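Local coordinates for MYB proto-oncogene protein (Mus musculus, PDB 1GVD) that probably binds DNA as a transcription regulator, through Myb repeats such as the engineered R2 repeat modelled here, at residues R13-V18 against N47-E52; V28-L33 against K39-R44. The protein carries 1 engineered substitution. All blocks are in the same frame, centred on the assembly; numbering follows the deposited sequence.

Contact 1 of 2, residues R13-V18 against N47-E52; sequences RLIKLV and NHLNPE. Engineered in segment 13-18: Leu14 (natural residue Val). Unlike the reference sequence in segment 13-18: Lys16 (reference Gln).
Leu49, at the C-terminal end of helix 38-49, meets Leu14 and Ile15 on helix 8-21, and its side chain is worth following outward. Leu49 CB leaves the backbone toward the other helix but lies 5.6 Å from Leu14 CD2, too far to pack. With CG anti to the carbonyl carbon (chi1 -57°), Leu49 CG is still 4.9 Å from Leu14 CD2. The contact is made one bond further on: chi2 of 176° sets CD1 anti to CA, extending the chain toward Leu14, and Leu49 CD1 ends 3.7 Å from Leu14 CD2. Leu49 CD1 also lies 4.1 Å from Leu14 CG, so it rests against the branch of that leucine as well as one arm. More loosely, Leu49 CD1 approaches Ile15 CG1 at 4.2 Å. The second methyl, Leu49 CD2, adds no close contact with 13-18. Both partners meet Leu49 at a slant, and no hydrogen bond joins the segments. Leu14 is an engineered residue, valine in the natural sequence, and its CD2 provides the closest touch. The backbone under Leu49 is a wider pi-type turn, and Asn50 is the first residue to leave helical geometry. Leu49 also touches Asp11 on helix 8-21. The contact thus closes the end of helix 38-49 against the first helix of the three-helix Myb repeat, while Leu14 reaches inward to Trp6, to Cys41 and Arg44 of helix 38-49, and to Ile29 of helix 26-30, bringing all three helices together.

Contact 2 of 2, residues V28-L33 against K39-R44; sequences VIAKHL and KQCRER. With SO4 (sulfate ion), chain D.
The helix-turn-helix core of the Myb repeat is joined here by Cys41, whose SG lies against Leu33, Ala30 and Ile29. Leu33 CD1 comes nearest, 3.6 Å from Cys41 SG. Ala30 CB stands 4.0 Å from Cys41 SG, and Ile29 CG2 adds a looser touch, 4.2 Å from Cys41 SG. With SG anti to the carbonyl carbon (chi1 -64°), the thiol points into this apolar setting, which Trp26 extends. Helix 26-30 leads through the type I turn Ala30-Leu33 toward helix 38-49, the one that, as in other Myb repeats, probably enters the DNA major groove. Away from the buried sulfur, Arg42 and Glu43 form a side-on salt bridge: Arg42 NE donates to the anti lone pair of Glu43 OE1 at 2.9 Å, and Arg42 NH2 reaches Glu43 OE1 at 3.2 Å from above the carboxylate plane. Arg42 NH2 also bonds O3 of a sulfate ion, probably from the crystallisation liquor, at 2.6 Å (N-H...O angle 156°), near the guanidinium plane, while Lys39 NZ stays 3.6 Å from sulfate O2. A leucine in place of Arg42 would probably leave the Glu43 carboxylate without its charged neighbour's two bonds and cost the sulfate the bond from NH2. Lys39 CB lies over one guanidinium face, offset toward the rim.

Both contacts use helix 38-49, on different stretches: contact 1 holds its C-terminal end to helix 8-21, contact 2 its earlier turns to helix 26-30 and the turn after it. Contact 2 is the more buried, about a sulfur, and is nested within the loop that contact 1 closes; contact 1 is partly buried and purely aliphatic. In contact 2 the charged groups Arg42, Glu43 and Lys39 lie away from the buried sulfur, near the anion. The contact centres lie 10 Å apart, and they touch, among other places, where Leu14 CD1 packs on Ile29 CG2 at 3.7 Å. A probable hydrogen bond from Arg13 NH2, in one of its two conformers, to His32 O ties helix 8-21 to the turn.

Contact 1 of 2, residues R13-V18 against N47-E52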
loop_
_atom_site.group_PDB
_atom_site.type_symbol
_atom_site.label_atom_id
_atom_site.label_comp_id
_atom_site.label_asym_id
_atom_site.label_seq_id
_atom_site.Cartn_x
_atom_site.Cartn_y
_atom_site.Cartn_z
ATOM N N ARG A 13 3.490 5.473 4.615
ATOM C CA ARG A 13 4.480 4.956 3.675
ATOM C C ARG A 13 3.828 4.616 2.335
ATOM O O ARG A 13 4.404 4.876 1.276
ATOM C CB ARG A 13 5.169 3.712 4.243
ATOM C CG ARG A 13 6.000 3.976 5.492
ATOM C CD ARG A 13 6.487 2.675 6.119
ATOM N NE ARG A 13 7.371 1.921 5.233
ATOM C CZ ARG A 13 8.614 2.281 4.929
ATOM N NH1 ARG A 13 9.132 3.387 5.441
ATOM N NH2 ARG A 13 9.340 1.532 4.110
ATOM N N LEU A 14 2.625 4.050 2.375
ATOM C CA LEU A 14 1.930 3.697 1.144
ATOM C C LEU A 14 1.637 4.950 0.329
ATOM O O LEU A 14 1.770 4.944 -0.892
ATOM C CB LEU A 14 0.635 2.942 1.458
ATOM C CG LEU A 14 -0.196 2.496 0.250
ATOM C CD1 LEU A 14 0.646 1.643 -0.683
ATOM C CD2 LEU A 14 -1.412 1.725 0.733
ATOM N N ILE A 15 1.244 6.028 0.998
ATOM C CA ILE A 15 0.967 7.282 0.305
ATOM C C ILE A 15 2.218 7.736 -0.452
ATOM O O ILE A 15 2.142 8.105 -1.625
ATOM C CB ILE A 15 0.531 8.380 1.306
ATOM C CG1 ILE A 15 -0.898 8.099 1.774
ATOM C CG2 ILE A 15 0.628 9.763 0.663
ATOM C CD1 ILE A 15 -1.375 9.012 2.889
ATOM N N LYS A 16 3.370 7.689 0.213
ATOM C CA LYS A 16 4.623 8.089 -0.419
ATOM C C LYS A 16 5.023 7.167 -1.570
ATOM O O LYS A 16 5.537 7.627 -2.591
ATOM C CB LYS A 16 5.745 8.138 0.621
ATOM C CG LYS A 16 5.584 9.255 1.636
ATOM C CD LYS A 16 6.757 9.303 2.598
ATOM C CE LYS A 16 6.660 10.506 3.522
ATOM N NZ LYS A 16 6.671 11.787 2.760
ATOM N N LEU A 17 4.786 5.868 -1.413
ATOM C CA LEU A 17 5.134 4.918 -2.463
ATOM C C LEU A 17 4.253 5.095 -3.700
ATOM O O LEU A 17 4.725 4.955 -4.827
ATOM C CB LEU A 17 5.051 3.485 -1.928
ATOM C CG LEU A 17 6.198 3.145 -0.969
ATOM C CD1 LEU A 17 5.854 1.904 -0.159
ATOM C CD2 LEU A 17 7.484 2.943 -1.762
ATOM N N VAL A 18 2.980 5.409 -3.503
ATOM C CA VAL A 18 2.096 5.624 -4.640
ATOM C C VAL A 18 2.506 6.918 -5.346
ATOM O O VAL A 18 2.411 7.028 -6.568
ATOM C CB VAL A 18 0.617 5.677 -4.194
ATOM C CG1 VAL A 18 -0.273 6.108 -5.358
ATOM C CG2 VAL A 18 0.191 4.299 -3.703
ATOM N N ASN A 47 -9.809 1.656 -1.394
ATOM C CA ASN A 47 -10.903 1.652 -0.429
ATOM C C ASN A 47 -10.782 2.611 0.739
ATOM O O ASN A 47 -11.796 3.056 1.286
ATOM C CB ASN A 47 -11.114 0.247 0.138
ATOM C CG ASN A 47 -11.664 -0.719 -0.886
ATOM O OD1 ASN A 47 -12.472 -0.346 -1.735
ATOM N ND2 ASN A 47 -11.244 -1.974 -0.800
ATOM N N HIS A 48 -9.559 2.946 1.123
ATOM C CA HIS A 48 -9.383 3.803 2.283
ATOM C C HIS A 48 -8.615 5.104 2.098
ATOM O O HIS A 48 -9.057 6.152 2.563
ATOM C CB HIS A 48 -8.751 2.965 3.402
ATOM C CG HIS A 48 -8.476 3.731 4.659
ATOM N ND1 HIS A 48 -7.444 4.637 4.769
ATOM C CD2 HIS A 48 -9.105 3.731 5.858
ATOM C CE1 HIS A 48 -7.448 5.162 5.982
ATOM N NE2 HIS A 48 -8.446 4.628 6.662
ATOM N N LEU A 49 -7.479 5.056 1.412
ATOM C CA LEU A 49 -6.678 6.261 1.252
ATOM C C LEU A 49 -7.079 7.202 0.123
ATOM O O LEU A 49 -6.917 8.418 0.248
ATOM C CB LEU A 49 -5.202 5.882 1.113
ATOM C CG LEU A 49 -4.645 5.059 2.277
ATOM C CD1 LEU A 49 -3.211 4.659 1.978
ATOM C CD2 LEU A 49 -4.720 5.865 3.566
ATOM N N ASN A 50 -7.599 6.656 -0.972
ATOM C CA ASN A 50 -7.995 7.478 -2.116
ATOM C C ASN A 50 -9.312 6.979 -2.697
ATOM O O ASN A 50 -9.371 6.550 -3.851
ATOM C CB ASN A 50 -6.907 7.425 -3.195
ATOM C CG ASN A 50 -7.125 8.447 -4.297
ATOM O OD1 ASN A 50 -7.249 9.640 -4.031
ATOM N ND2 ASN A 50 -7.159 7.984 -5.541
ATOM N N PRO A 51 -10.390 7.036 -1.905
ATOM C CA PRO A 51 -11.708 6.581 -2.358
ATOM C C PRO A 51 -12.293 7.432 -3.479
ATOM O O PRO A 51 -11.961 8.609 -3.617
ATOM C CB PRO A 51 -12.544 6.646 -1.086
ATOM C CG PRO A 51 -11.956 7.822 -0.375
ATOM C CD PRO A 51 -10.471 7.591 -0.541
ATOM N N GLU A 52 -13.166 6.823 -4.275
ATOM C CA GLU A 52 -13.810 7.514 -5.386
ATOM C C GLU A 52 -14.795 8.554 -4.856
ATOM O O GLU A 52 -15.120 8.499 -3.651
ATOM C CB GLU A 52 -14.545 6.498 -6.267
ATOM C CG GLU A 52 -15.237 7.090 -7.482
ATOM C CD GLU A 52 -15.893 6.031 -8.347
ATOM O OE1 GLU A 52 -16.726 5.264 -7.821
ATOM O OE2 GLU A 52 -15.575 5.965 -9.554
ATOM O OXT GLU A 52 -15.241 9.406 -5.654
#

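Contact 2 of 2, residues V28-L33 against K39-R44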
loop_
_atom_site.group_PDB
_atom_site.type_symbol
_atom_site.label_atom_id
_atom_site.label_comp_id
_atom_site.label_asym_id
_atom_site.label_seq_id
_atom_site.Cartn_x
_atom_site.Cartn_y
_atom_site.Cartn_z
ATOM N N VAL A 28 5.805 -3.751 -7.039
ATOM C CA VAL A 28 7.003 -3.000 -6.678
ATOM C C VAL A 28 6.764 -2.259 -5.361
ATOM O O VAL A 28 7.630 -2.216 -4.490
ATOM C CB VAL A 28 7.368 -1.976 -7.773
ATOM C CG1 VAL A 28 8.667 -1.273 -7.419
ATOM C CG2 VAL A 28 7.491 -2.678 -9.114
ATOM N N ILE A 29 5.577 -1.678 -5.226
ATOM C CA ILE A 29 5.217 -0.956 -4.013
ATOM C C ILE A 29 5.250 -1.885 -2.797
ATOM O O ILE A 29 5.820 -1.541 -1.763
ATOM C CB ILE A 29 3.814 -0.321 -4.165
ATOM C CG1 ILE A 29 3.908 0.883 -5.103
ATOM C CG2 ILE A 29 3.246 0.081 -2.800
ATOM C CD1 ILE A 29 2.572 1.519 -5.443
ATOM N N ALA A 30 4.665 -3.073 -2.935
ATOM C CA ALA A 30 4.618 -4.036 -1.837
ATOM C C ALA A 30 5.995 -4.493 -1.371
ATOM O O ALA A 30 6.175 -4.863 -0.210
ATOM C CB ALA A 30 3.780 -5.244 -2.243
ATOM N N LYS A 31 6.968 -4.468 -2.275
ATOM C CA LYS A 31 8.322 -4.888 -1.935
ATOM C C LYS A 31 8.914 -3.998 -0.840
ATOM O O LYS A 31 9.837 -4.401 -0.131
ATOM C CB LYS A 31 9.204 -4.835 -3.184
ATOM C CG LYS A 31 10.517 -5.587 -3.069
ATOM C CD LYS A 31 11.310 -5.499 -4.367
ATOM C CE LYS A 31 10.494 -5.982 -5.561
ATOM N NZ LYS A 31 10.027 -7.386 -5.399
ATOM N N HIS A 32 8.369 -2.791 -0.704
ATOM C CA HIS A 32 8.840 -1.827 0.286
ATOM C C HIS A 32 8.029 -1.828 1.577
ATOM O O HIS A 32 8.294 -1.033 2.481
ATOM C CB HIS A 32 8.817 -0.421 -0.319
ATOM C CG HIS A 32 9.695 -0.270 -1.520
ATOM N ND1 HIS A 32 11.063 -0.134 -1.431
ATOM C CD2 HIS A 32 9.403 -0.268 -2.842
ATOM C CE1 HIS A 32 11.576 -0.054 -2.645
ATOM N NE2 HIS A 32 10.590 -0.133 -3.520
ATOM N N LEU A 33 7.038 -2.711 1.661
ATOM C CA LEU A 33 6.188 -2.811 2.844
ATOM C C LEU A 33 6.223 -4.227 3.404
ATOM O O LEU A 33 5.596 -5.135 2.864
ATOM C CB LEU A 33 4.749 -2.427 2.496
ATOM C CG LEU A 33 4.527 -0.964 2.103
ATOM C CD1 LEU A 33 3.144 -0.793 1.497
ATOM C CD2 LEU A 33 4.691 -0.077 3.327
ATOM N N LYS A 39 -1.820 -6.950 -3.880
ATOM C CA LYS A 39 -3.260 -6.744 -3.806
ATOM C C LYS A 39 -3.714 -6.038 -2.533
ATOM O O LYS A 39 -4.692 -5.293 -2.554
ATOM C CB LYS A 39 -4.012 -8.072 -3.970
ATOM C CG LYS A 39 -3.771 -9.095 -2.882
ATOM C CD LYS A 39 -4.645 -10.332 -3.084
ATOM C CE LYS A 39 -4.326 -11.036 -4.394
ATOM N NZ LYS A 39 -5.179 -12.241 -4.605
ATOM N N GLN A 40 -3.008 -6.257 -1.427
ATOM C CA GLN A 40 -3.377 -5.596 -0.176
ATOM C C GLN A 40 -3.147 -4.094 -0.297
ATOM O O GLN A 40 -3.940 -3.289 0.189
ATOM C CB GLN A 40 -2.553 -6.139 0.991
ATOM C CG GLN A 40 -2.910 -7.554 1.414
ATOM C CD GLN A 40 -2.042 -8.032 2.555
ATOM O OE1 GLN A 40 -0.822 -8.054 2.445
ATOM N NE2 GLN A 40 -2.670 -8.414 3.663
ATOM N N CYS A 41 -2.051 -3.722 -0.944
ATOM C CA CYS A 41 -1.722 -2.314 -1.136
ATOM C C CYS A 41 -2.750 -1.659 -2.053
ATOM O O CYS A 41 -3.198 -0.537 -1.808
ATOM C CB CYS A 41 -0.323 -2.185 -1.737
ATOM S SG CYS A 41 0.993 -2.793 -0.647
ATOM N N ARG A 42 -3.123 -2.372 -3.113
ATOM C CA ARG A 42 -4.105 -1.875 -4.070
ATOM C C ARG A 42 -5.438 -1.591 -3.378
ATOM O O ARG A 42 -6.043 -0.533 -3.574
ATOM C CB ARG A 42 -4.306 -2.918 -5.169
ATOM C CG ARG A 42 -5.310 -2.539 -6.242
ATOM C CD ARG A 42 -5.613 -3.753 -7.110
ATOM N NE ARG A 42 -6.441 -4.710 -6.380
ATOM C CZ ARG A 42 -6.518 -6.009 -6.649
ATOM N NH1 ARG A 42 -5.810 -6.537 -7.639
ATOM N NH2 ARG A 42 -7.317 -6.783 -5.926
ATOM N N GLU A 43 -5.895 -2.540 -2.570
ATOM C CA GLU A 43 -7.158 -2.380 -1.870
ATOM C C GLU A 43 -7.131 -1.273 -0.818
ATOM O O GLU A 43 -8.101 -0.527 -0.671
ATOM C CB GLU A 43 -7.577 -3.714 -1.250
ATOM C CG GLU A 43 -7.886 -4.773 -2.300
ATOM C CD GLU A 43 -8.916 -4.294 -3.307
ATOM O OE1 GLU A 43 -8.584 -4.191 -4.508
ATOM O OE2 GLU A 43 -10.057 -4.013 -2.896
ATOM N N ARG A 44 -6.020 -1.143 -0.100
ATOM C CA ARG A 44 -5.912 -0.103 0.915
ATOM C C ARG A 44 -5.994 1.269 0.245
ATOM O O ARG A 44 -6.641 2.184 0.755
ATOM C CB ARG A 44 -4.590 -0.243 1.677
ATOM C CG ARG A 44 -4.455 0.685 2.881
ATOM C CD ARG A 44 -5.491 0.375 3.943
ATOM N NE ARG A 44 -5.343 1.234 5.116
ATOM C CZ ARG A 44 -6.195 1.253 6.134
ATOM N NH1 ARG A 44 -7.259 0.459 6.124
ATOM N NH2 ARG A 44 -5.979 2.057 7.167
HETATM S S SO4 D . -8.782 -10.528 -6.110
HETATM O O1 SO4 D . -10.179 -10.546 -6.583
HETATM O O2 SO4 D . -8.028 -11.619 -6.756
HETATM O O3 SO4 D . -8.164 -9.236 -6.458
HETATM O O4 SO4 D . -8.755 -10.709 -4.646
#